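PDB 2F6K: metal-dependent hydrolase from Lactobacillus plantarum, which probably works as a metal-dependent decarboxylase of the amidohydrolase superfamily, here with bound manganese, related to the aminocarboxymuconate-semialdehyde decarboxylase of tryptophan breakdown. Local coordinates for residues V151-P155 with V201-H205; F238-G242 with L262-D266; Y93-I99 with A118-P124; F177-T181 with P204-L210. All blocks are in the same frame, centred on the assembly; numbering follows the deposited sequence.

Contact 1: V151-P155 with V201-H205; sequences VALHP and VIIPH. With MN (manganese (II) ion), chain C.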
# COMPACT_ATOMS: atom_id res chain seq x y z
N VAL A 151 -12.33 -8.26 26.51
CA VAL A 151 -11.34 -7.85 25.52
C VAL A 151 -11.85 -6.58 24.85
O VAL A 151 -12.85 -6.61 24.12
CB VAL A 151 -11.13 -8.95 24.47
CG1 VAL A 151 -10.28 -8.42 23.34
CG2 VAL A 151 -10.46 -10.16 25.10
N ALA A 152 -11.17 -5.47 25.10
CA ALA A 152 -11.57 -4.20 24.50
C ALA A 152 -10.70 -3.84 23.31
O ALA A 152 -9.49 -3.65 23.45
CB ALA A 152 -11.50 -3.08 25.55
N LEU A 153 -11.33 -3.75 22.14
CA LEU A 153 -10.63 -3.38 20.92
C LEU A 153 -10.41 -1.88 20.93
O LEU A 153 -11.24 -1.12 21.42
CB LEU A 153 -11.46 -3.71 19.68
CG LEU A 153 -11.95 -5.12 19.36
CD1 LEU A 153 -12.56 -5.12 17.95
CD2 LEU A 153 -10.80 -6.10 19.43
N HIS A 154 -9.27 -1.44 20.41
CA HIS A 154 -9.03 -0.02 20.30
C HIS A 154 -8.48 0.22 18.90
O HIS A 154 -7.49 -0.38 18.48
CB HIS A 154 -8.06 0.53 21.35
CG HIS A 154 -8.14 2.01 21.50
ND1 HIS A 154 -7.71 2.88 20.52
CD2 HIS A 154 -8.67 2.79 22.48
CE1 HIS A 154 -7.98 4.13 20.88
NE2 HIS A 154 -8.56 4.10 22.07
N PRO A 155 -9.14 1.12 18.15
CA PRO A 155 -8.70 1.40 16.79
C PRO A 155 -7.30 1.99 16.67
O PRO A 155 -6.85 2.76 17.52
CB PRO A 155 -9.78 2.35 16.27
CG PRO A 155 -10.14 3.13 17.50
CD PRO A 155 -10.20 2.05 18.58
N VAL A 201 -16.29 -9.14 24.26
CA VAL A 201 -15.67 -8.15 23.41
C VAL A 201 -16.36 -6.79 23.41
O VAL A 201 -17.53 -6.67 23.08
CB VAL A 201 -15.62 -8.68 21.96
CG1 VAL A 201 -15.03 -7.65 21.02
CG2 VAL A 201 -14.83 -9.96 21.92
N ILE A 202 -15.60 -5.77 23.79
CA ILE A 202 -16.12 -4.40 23.79
C ILE A 202 -15.63 -3.72 22.50
O ILE A 202 -14.42 -3.58 22.29
CB ILE A 202 -15.57 -3.59 24.99
CG1 ILE A 202 -15.99 -4.23 26.31
CG2 ILE A 202 -16.06 -2.15 24.90
CD1 ILE A 202 -15.39 -3.54 27.54
N ILE A 203 -16.56 -3.33 21.64
CA ILE A 203 -16.20 -2.63 20.40
C ILE A 203 -16.41 -1.13 20.67
O ILE A 203 -17.52 -0.70 20.97
CB ILE A 203 -17.06 -3.13 19.23
CG1 ILE A 203 -16.74 -4.61 18.97
CG2 ILE A 203 -16.77 -2.32 17.98
CD1 ILE A 203 -17.59 -5.26 17.91
N PRO A 204 -15.35 -0.33 20.58
CA PRO A 204 -15.38 1.11 20.83
C PRO A 204 -16.14 2.00 19.86
O PRO A 204 -16.48 1.59 18.74
CB PRO A 204 -13.90 1.47 20.86
CG PRO A 204 -13.35 0.60 19.77
CD PRO A 204 -14.03 -0.74 20.05
N HIS A 205 -16.41 3.22 20.32
CA HIS A 205 -17.09 4.26 19.54
C HIS A 205 -18.42 3.84 18.92
O HIS A 205 -18.67 4.06 17.73
CB HIS A 205 -16.14 4.77 18.45
CG HIS A 205 -14.80 5.19 18.97
ND1 HIS A 205 -13.62 4.62 18.55
CD2 HIS A 205 -14.46 6.12 19.89
CE1 HIS A 205 -12.61 5.18 19.18
NE2 HIS A 205 -13.09 6.09 20.01
MN MN C . -9.45 5.86 22.79
O HOH W 1 -10.24 6.54 20.99
O HOH W 2 -7.58 7.10 22.25

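Contact 2: F238-G242 with L262-D266; sequences FDVAG and LYGSD. With MN (manganese (II) ion), chain C.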
# COMPACT_ATOMS: atom_id res chain seq x y z
N PHE A 238 -20.46 -2.57 23.57
CA PHE A 238 -20.09 -1.34 22.89
C PHE A 238 -19.90 -0.21 23.88
O PHE A 238 -20.74 -0.02 24.77
CB PHE A 238 -21.20 -0.91 21.92
CG PHE A 238 -21.51 -1.92 20.85
CD1 PHE A 238 -20.74 -1.98 19.70
CD2 PHE A 238 -22.57 -2.80 21.01
CE1 PHE A 238 -21.02 -2.92 18.70
CE2 PHE A 238 -22.86 -3.74 20.03
CZ PHE A 238 -22.09 -3.81 18.87
N ASP A 239 -18.82 0.54 23.76
CA ASP A 239 -18.67 1.70 24.64
C ASP A 239 -19.28 2.81 23.77
O ASP A 239 -19.54 2.58 22.59
CB ASP A 239 -17.21 1.94 25.02
CG ASP A 239 -16.39 2.62 23.93
OD1 ASP A 239 -15.17 2.34 23.88
OD2 ASP A 239 -16.93 3.44 23.16
N VAL A 240 -19.54 3.98 24.33
CA VAL A 240 -20.14 5.04 23.52
C VAL A 240 -19.36 6.34 23.51
O VAL A 240 -19.94 7.43 23.63
CB VAL A 240 -21.60 5.34 23.96
CG1 VAL A 240 -22.46 4.10 23.78
CG2 VAL A 240 -21.63 5.82 25.40
N ALA A 241 -18.04 6.24 23.39
CA ALA A 241 -17.21 7.43 23.33
C ALA A 241 -17.38 8.06 21.94
O ALA A 241 -17.73 7.37 20.98
CB ALA A 241 -15.75 7.05 23.57
N GLY A 242 -17.14 9.36 21.83
CA GLY A 242 -17.26 10.02 20.54
C GLY A 242 -18.58 10.71 20.28
O GLY A 242 -19.43 10.83 21.17
N LEU A 262 -21.87 0.54 27.09
CA LEU A 262 -21.04 1.10 28.15
C LEU A 262 -20.60 2.53 27.87
O LEU A 262 -20.27 2.88 26.74
CB LEU A 262 -19.81 0.22 28.33
CG LEU A 262 -20.10 -1.26 28.57
CD1 LEU A 262 -18.80 -2.06 28.41
CD2 LEU A 262 -20.68 -1.46 29.97
N TYR A 263 -20.57 3.35 28.92
CA TYR A 263 -20.14 4.73 28.79
C TYR A 263 -18.63 4.79 28.59
O TYR A 263 -17.90 3.93 29.10
CB TYR A 263 -20.49 5.52 30.05
CG TYR A 263 -19.85 6.89 30.07
CD1 TYR A 263 -20.19 7.86 29.13
CD2 TYR A 263 -18.88 7.20 31.01
CE1 TYR A 263 -19.58 9.11 29.13
CE2 TYR A 263 -18.27 8.44 31.02
CZ TYR A 263 -18.62 9.39 30.08
OH TYR A 263 -18.03 10.63 30.11
N GLY A 264 -18.17 5.82 27.88
CA GLY A 264 -16.75 6.03 27.64
C GLY A 264 -16.50 7.51 27.40
O GLY A 264 -17.30 8.18 26.75
N SER A 265 -15.39 8.04 27.92
CA SER A 265 -15.10 9.46 27.74
C SER A 265 -13.97 9.72 26.74
O SER A 265 -13.96 10.74 26.04
CB SER A 265 -14.75 10.12 29.08
OG SER A 265 -13.47 9.71 29.51
N ASP A 266 -13.03 8.79 26.68
CA ASP A 266 -11.88 8.86 25.77
C ASP A 266 -10.87 9.94 26.11
O ASP A 266 -10.16 10.42 25.23
CB ASP A 266 -12.33 9.04 24.32
CG ASP A 266 -11.41 8.35 23.34
OD1 ASP A 266 -10.33 7.87 23.75
OD2 ASP A 266 -11.76 8.30 22.14
MN MN C . -9.45 5.86 22.79
O HOH W 3 -15.75 10.61 24.15
O HOH W 1 -10.24 6.54 20.99
O HOH W 2 -7.58 7.10 22.25

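Contact 3: Y93-I99 with A118-P124; sequences YLASLPI and ALGVTVP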
# COMPACT_ATOMS: atom_id res chain seq x y z
N TYR A 93 -7.76 -1.28 35.52
CA TYR A 93 -7.07 -1.26 34.24
C TYR A 93 -7.20 -2.52 33.43
O TYR A 93 -7.45 -3.61 33.96
CB TYR A 93 -5.58 -0.96 34.43
CG TYR A 93 -4.75 -2.17 34.83
CD1 TYR A 93 -4.87 -2.75 36.10
CD2 TYR A 93 -3.82 -2.71 33.94
CE1 TYR A 93 -4.08 -3.85 36.47
CE2 TYR A 93 -3.03 -3.80 34.31
CZ TYR A 93 -3.16 -4.36 35.57
OH TYR A 93 -2.36 -5.42 35.93
N LEU A 94 -7.02 -2.35 32.12
CA LEU A 94 -7.03 -3.43 31.15
C LEU A 94 -5.57 -3.56 30.71
O LEU A 94 -4.92 -2.57 30.38
CB LEU A 94 -7.91 -3.06 29.96
CG LEU A 94 -9.41 -2.97 30.21
CD1 LEU A 94 -10.10 -2.52 28.93
CD2 LEU A 94 -9.94 -4.33 30.67
N ALA A 95 -5.06 -4.79 30.70
CA ALA A 95 -3.68 -5.01 30.31
C ALA A 95 -3.47 -4.99 28.80
O ALA A 95 -4.35 -5.40 28.03
CB ALA A 95 -3.20 -6.32 30.88
N SER A 96 -2.30 -4.51 28.37
CA SER A 96 -1.96 -4.50 26.96
C SER A 96 -1.24 -5.82 26.68
O SER A 96 -0.76 -6.47 27.61
CB SER A 96 -1.04 -3.32 26.62
OG SER A 96 -1.75 -2.09 26.70
N LEU A 97 -1.17 -6.22 25.41
CA LEU A 97 -0.52 -7.47 25.06
C LEU A 97 0.60 -7.25 24.05
O LEU A 97 0.47 -6.45 23.12
CB LEU A 97 -1.55 -8.45 24.48
CG LEU A 97 -2.77 -8.78 25.34
CD1 LEU A 97 -3.65 -9.77 24.60
CD2 LEU A 97 -2.33 -9.35 26.66
N PRO A 98 1.71 -7.98 24.21
CA PRO A 98 2.87 -7.87 23.31
C PRO A 98 2.62 -8.46 21.93
O PRO A 98 3.44 -9.19 21.39
CB PRO A 98 3.96 -8.60 24.08
CG PRO A 98 3.20 -9.70 24.74
CD PRO A 98 1.96 -8.99 25.26
N ILE A 99 1.46 -8.15 21.36
CA ILE A 99 1.12 -8.61 20.02
C ILE A 99 2.14 -7.94 19.10
O ILE A 99 2.57 -6.81 19.38
CB ILE A 99 -0.31 -8.18 19.65
CG1 ILE A 99 -1.31 -9.03 20.44
CG2 ILE A 99 -0.52 -8.27 18.14
CD1 ILE A 99 -2.77 -8.65 20.23
N ALA A 118 -5.55 -7.37 36.56
CA ALA A 118 -6.13 -6.70 35.41
C ALA A 118 -7.60 -7.09 35.32
O ALA A 118 -7.96 -8.22 35.62
CB ALA A 118 -5.39 -7.11 34.14
N LEU A 119 -8.46 -6.16 34.91
CA LEU A 119 -9.89 -6.44 34.79
C LEU A 119 -10.15 -7.09 33.45
O LEU A 119 -11.26 -7.52 33.16
CB LEU A 119 -10.71 -5.14 34.90
CG LEU A 119 -10.54 -4.37 36.22
CD1 LEU A 119 -11.31 -3.07 36.19
CD2 LEU A 119 -11.01 -5.24 37.38
N GLY A 120 -9.10 -7.16 32.63
CA GLY A 120 -9.20 -7.74 31.31
C GLY A 120 -8.08 -7.21 30.43
O GLY A 120 -7.07 -6.73 30.94
N VAL A 121 -8.23 -7.28 29.12
CA VAL A 121 -7.19 -6.78 28.24
C VAL A 121 -7.71 -5.82 27.19
O VAL A 121 -8.91 -5.78 26.89
CB VAL A 121 -6.46 -7.94 27.50
CG1 VAL A 121 -5.87 -8.92 28.49
CG2 VAL A 121 -7.43 -8.64 26.56
N THR A 122 -6.79 -5.02 26.65
CA THR A 122 -7.12 -4.09 25.59
C THR A 122 -6.23 -4.50 24.43
O THR A 122 -5.06 -4.82 24.64
CB THR A 122 -6.83 -2.62 25.97
OG1 THR A 122 -7.06 -1.78 24.82
CG2 THR A 122 -5.40 -2.44 26.41
N VAL A 123 -6.78 -4.52 23.22
CA VAL A 123 -6.00 -4.91 22.06
C VAL A 123 -6.22 -3.97 20.88
O VAL A 123 -7.29 -3.37 20.71
CB VAL A 123 -6.34 -6.36 21.62
CG1 VAL A 123 -6.03 -7.32 22.76
CG2 VAL A 123 -7.82 -6.48 21.22
N PRO A 124 -5.19 -3.81 20.04
CA PRO A 124 -5.29 -2.94 18.87
C PRO A 124 -6.03 -3.64 17.75
O PRO A 124 -5.85 -4.85 17.55
CB PRO A 124 -3.83 -2.69 18.51
CG PRO A 124 -3.20 -4.01 18.81
CD PRO A 124 -3.83 -4.38 20.15
O HOH W 4 -2.39 -4.29 23.79

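Contact 4: F177-T181 with P204-L210; sequences FMDTT and PHAGAFL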
# COMPACT_ATOMS: atom_id res chain seq x y z
N PHE A 177 -12.39 4.51 12.54
CA PHE A 177 -13.64 3.84 12.24
C PHE A 177 -13.50 2.78 11.18
O PHE A 177 -14.06 1.69 11.30
CB PHE A 177 -14.72 4.84 11.84
CG PHE A 177 -15.41 5.48 13.01
CD1 PHE A 177 -16.74 5.85 12.93
CD2 PHE A 177 -14.72 5.69 14.20
CE1 PHE A 177 -17.40 6.41 14.02
CE2 PHE A 177 -15.37 6.26 15.30
CZ PHE A 177 -16.71 6.61 15.20
N MSE A 178 -12.75 3.08 10.13
CA MSE A 178 -12.57 2.11 9.07
C MSE A 178 -11.87 0.88 9.65
O MSE A 178 -12.23 -0.26 9.32
CB MSE A 178 -11.76 2.71 7.93
CG MSE A 178 -12.44 3.90 7.25
SE MSE A 178 -11.59 4.48 5.59
CE MSE A 178 -9.89 5.08 6.32
N ASP A 179 -10.91 1.10 10.54
CA ASP A 179 -10.19 -0.03 11.11
C ASP A 179 -11.02 -0.90 12.04
O ASP A 179 -10.93 -2.13 11.98
CB ASP A 179 -8.93 0.43 11.83
CG ASP A 179 -7.76 -0.49 11.58
OD1 ASP A 179 -7.35 -0.64 10.40
OD2 ASP A 179 -7.25 -1.10 12.54
N THR A 180 -11.82 -0.27 12.89
CA THR A 180 -12.66 -1.02 13.81
C THR A 180 -13.63 -1.85 12.99
O THR A 180 -13.87 -3.03 13.29
CB THR A 180 -13.45 -0.10 14.74
OG1 THR A 180 -12.55 0.51 15.68
CG2 THR A 180 -14.51 -0.88 15.51
N THR A 181 -14.15 -1.24 11.93
CA THR A 181 -15.11 -1.91 11.07
C THR A 181 -14.48 -3.10 10.35
O THR A 181 -15.08 -4.18 10.29
CB THR A 181 -15.68 -0.94 10.03
OG1 THR A 181 -16.15 0.25 10.67
CG2 THR A 181 -16.86 -1.60 9.30
N PRO A 204 -15.35 -0.33 20.58
CA PRO A 204 -15.38 1.11 20.83
C PRO A 204 -16.14 2.00 19.86
O PRO A 204 -16.48 1.59 18.74
CB PRO A 204 -13.90 1.47 20.86
CG PRO A 204 -13.35 0.60 19.77
CD PRO A 204 -14.03 -0.74 20.05
N HIS A 205 -16.41 3.22 20.32
CA HIS A 205 -17.09 4.26 19.54
C HIS A 205 -18.42 3.84 18.92
O HIS A 205 -18.67 4.06 17.73
CB HIS A 205 -16.14 4.77 18.45
CG HIS A 205 -14.80 5.19 18.97
ND1 HIS A 205 -13.62 4.62 18.55
CD2 HIS A 205 -14.46 6.12 19.89
CE1 HIS A 205 -12.61 5.18 19.18
NE2 HIS A 205 -13.09 6.09 20.01
N ALA A 206 -19.28 3.23 19.74
CA ALA A 206 -20.59 2.81 19.27
C ALA A 206 -20.59 1.93 18.02
O ALA A 206 -21.52 1.99 17.21
CB ALA A 206 -21.46 4.04 19.04
N GLY A 207 -19.56 1.11 17.87
CA GLY A 207 -19.50 0.20 16.73
C GLY A 207 -19.01 0.77 15.42
O GLY A 207 -19.16 0.12 14.37
N ALA A 208 -18.43 1.96 15.47
CA ALA A 208 -17.93 2.63 14.27
C ALA A 208 -18.98 2.59 13.17
O ALA A 208 -20.05 3.18 13.32
CB ALA A 208 -16.63 1.96 13.81
N PHE A 209 -18.70 1.89 12.07
CA PHE A 209 -19.63 1.81 10.94
C PHE A 209 -20.53 0.58 10.95
O PHE A 209 -21.30 0.37 10.00
CB PHE A 209 -18.87 1.83 9.62
CG PHE A 209 -18.13 3.11 9.35
CD1 PHE A 209 -16.91 3.09 8.69
CD2 PHE A 209 -18.64 4.33 9.79
CE1 PHE A 209 -16.20 4.26 8.46
CE2 PHE A 209 -17.94 5.51 9.57
CZ PHE A 209 -16.71 5.48 8.90
N LEU A 210 -20.44 -0.25 11.99
CA LEU A 210 -21.28 -1.45 12.03
C LEU A 210 -22.77 -1.12 11.87
O LEU A 210 -23.49 -1.86 11.20
CB LEU A 210 -21.04 -2.21 13.34
CG LEU A 210 -19.59 -2.68 13.54
CD1 LEU A 210 -19.52 -3.69 14.69
CD2 LEU A 210 -19.07 -3.30 12.26
O HOH W 5 -14.05 2.48 16.96

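Contact 1: V151-P155 with V201-H205
Pro-155 meets the imidazole of His-205 at its edge: CG of the proline lies in the ring plane, 3.6 Å from His-205 CE1. Water 1 also sits in that plane at the rim, 3.0 Å from His-205 NE2, while the ring of His-7 packs against the same imidazole. The second flat group, His-154, is used at both nitrogens. Its NE2 binds manganese at 2.1 Å, and its ND1 donates to Pro-155 O at 3.1 Å, only 10° out of the ring plane, a bond that fixes the ring rotation. With CG opposite the backbone N, this torsion (chi1 -162°) turns the imidazole toward the metal, which NE2 reaches. Next to it the two prolines slide past each other in opposite directions, Pro-155 CD lying 3.7 Å from Pro-204 CG. An alanine at Pro-155 would lack CG and CD, which would probably open a gap beside Pro-204 and leave the His-205 ring freer to turn. Earlier in both segments the pairing is regular parallel sheet: Ile-202 N donates to Val-151 O at 2.9 Å, and Leu-153 N to Ile-202 O at 3.1 Å. The strands then part, their axes 26° askew, and Pro-204, lacking an N-H, packs CD on Leu-153 CB instead. These are neighbouring strands of a TIM-type barrel whose metal site is completed by His-7, His-9 and Asp-266. Strand 120-124 flanks 150-154, strand 237-239 flanks 200-203, and helix 171-189 packs on Pro-155 and Ile-203 through Thr-180.

Contact 2: F238-G242 with L262-D266
Ala-241 and Asp-266 touch where the last two parallel strands of the TIM-type barrel end, CB to CB at 4.0 Å, next to the metal. Asp-266 OD1 binds manganese at 2.4 Å. The other oxygen, OD2, accepts from metal-bound water 1 at 2.6 Å, so the carboxylate grips both the ion and one of its water ligands; His-7, His-9 and His-154 are the remaining protein ligands. One step outward, Gly-264 has no side chain, which lets the Ala-241 methyl come over its backbone, CB 3.7 Å from Gly-264 O. The position of Ala-241 is set in turn by Asp-239. The carboxylate of that residue, CG placed between the backbone N and carbonyl carbon (chi1 78°), reaches forward along its own chain to Ala-241 N, from which OD2 accepts at 3.0 Å in an Asx turn. The N-H arrives 41° above the carboxylate plane. Asp-239 also accepts from His-7 ND1 through OD1 and from His-205 N through OD2, and so acts as a second-shell support. Further out lies the end of the parallel ladder, where Leu-262 N donates to Phe-238 O at 2.6 Å, almost straight at 170°. Val-240 CG2 packs beside the CA of Tyr-263. Beyond Ala-241, water 3 joins the two chains, accepting from Gly-242 N at 3.0 Å and donating to Ser-265 O at 2.6 Å.

Contact 3: Y93-I99 with A118-P124
Ala-118 lies over one face of the Tyr-93 ring, its CA 4.1 Å from the ring centroid and 28° off the normal, a CH-pi contact. CG of the tyrosine stands between its backbone N and carbonyl carbon (chi1 81°), a torsion that brings the ring back across Ala-118, while the phenol OH bonds to Asp-116 O. A leucine in place of Tyr-93 would probably leave Asp-116 O without this hydroxyl and Ala-118 without the flat surface it rests on. Leu-119 N then donates to Tyr-93 O at 2.9 Å, nearly straight at 171°. At Gly-120 the bare backbone admits a branch of Leu-94, CD2 coming 3.4 Å from Gly-120 C, and the glycine O accepts from Ala-95 N at 2.8 Å. Such parallel pairing joins the two strands of a beta-alpha-beta crossover, with helix 102-114 between them, in the TIM-type barrel. Val-121 points to the side of that helix: its CG1 meets Leu-97 CD2 at 4.0 Å, the two side chains crossing roughly at a right angle. Thr-122 N closes the ladder on Ala-95 O at 2.8 Å, and its methyl CG2 lies against Ser-96 OG. Past this point the strands diverge, and water 4 takes the place of a direct bond, donating to Thr-122 O at 2.9 Å and accepting from Leu-97 N at 2.8 Å. Val-123 CG1 packs on Leu-97 CD1, the two side chains lying alongside, and Ile-99 CD1 reaches both Val-123 and the ring of Pro-124.

Contact 4: F177-T181 with P204-L210
Phe-177 and Phe-209 form the centre of an aromatic contact between helix 171-189 and the loop that leaves strand 200-203, on the outer side of the barrel near the metal end. The evidence is in the ring geometry: the edge of Phe-177 is directed at the face of Phe-209 in an offset edge-to-face pair, planes at 75° and centroids 5.5 Å apart, with Phe-177 CD1 3.6 Å from Phe-209 CE2. Phe-177 CB lies over that same ring, and CG of selenomethionine Met-178 meets its edge. One face of the Phe-177 ring receives Ala-208, whose CA is 3.9 Å from the centroid. His-205 joins the cluster differently, its ring plane 29° from that of Phe-177 but slid aside so that the two barely overlap. The loop takes a type II' turn from Gly-207 to Leu-210, which brings Phe-209 N to the helix. There Thr-181 OG1 is held beside its own backbone N (chi1 -51°), donates to Phe-177 O at 2.6 Å, and accepts a weak bond from Phe-209 N at 3.3 Å. Phe-177 O is thus gripped by two donors of Thr-181, OG1 and N, from opposite faces of its plane. Phe-209 also stacks on Phe-209 of the second subunit, placing the cluster at a subunit boundary. Finally, water 5 connects Thr-180 OG1 at 2.8 Å with His-205 ND1 at 2.7 Å, in the imidazole plane, so the helix probably helps set the rotation of a histidine whose NE2 meets a metal-bound water.

Contacts 1 and 2 share the manganese and waters 1 and 2, supplying His-154 from one side and Asp-266 from the other; their centres are 10 Å apart. They are joined by Asp-239 OD2, 2.9 Å from His-205 N. Contact 4 has Pro-204 and His-205 in common with contact 1, so helix 171-189 reaches the second shell through them, the His-205 side chain being about 5 Å from the metal. Contact 3 continues the sheet beyond strand 150-154: His-154 N lies 2.8 Å from Val-123 O, and the Thr-122 side chain is about 8 Å from manganese. Contacts 3 and 4 do not touch, their centres about 19 Å apart.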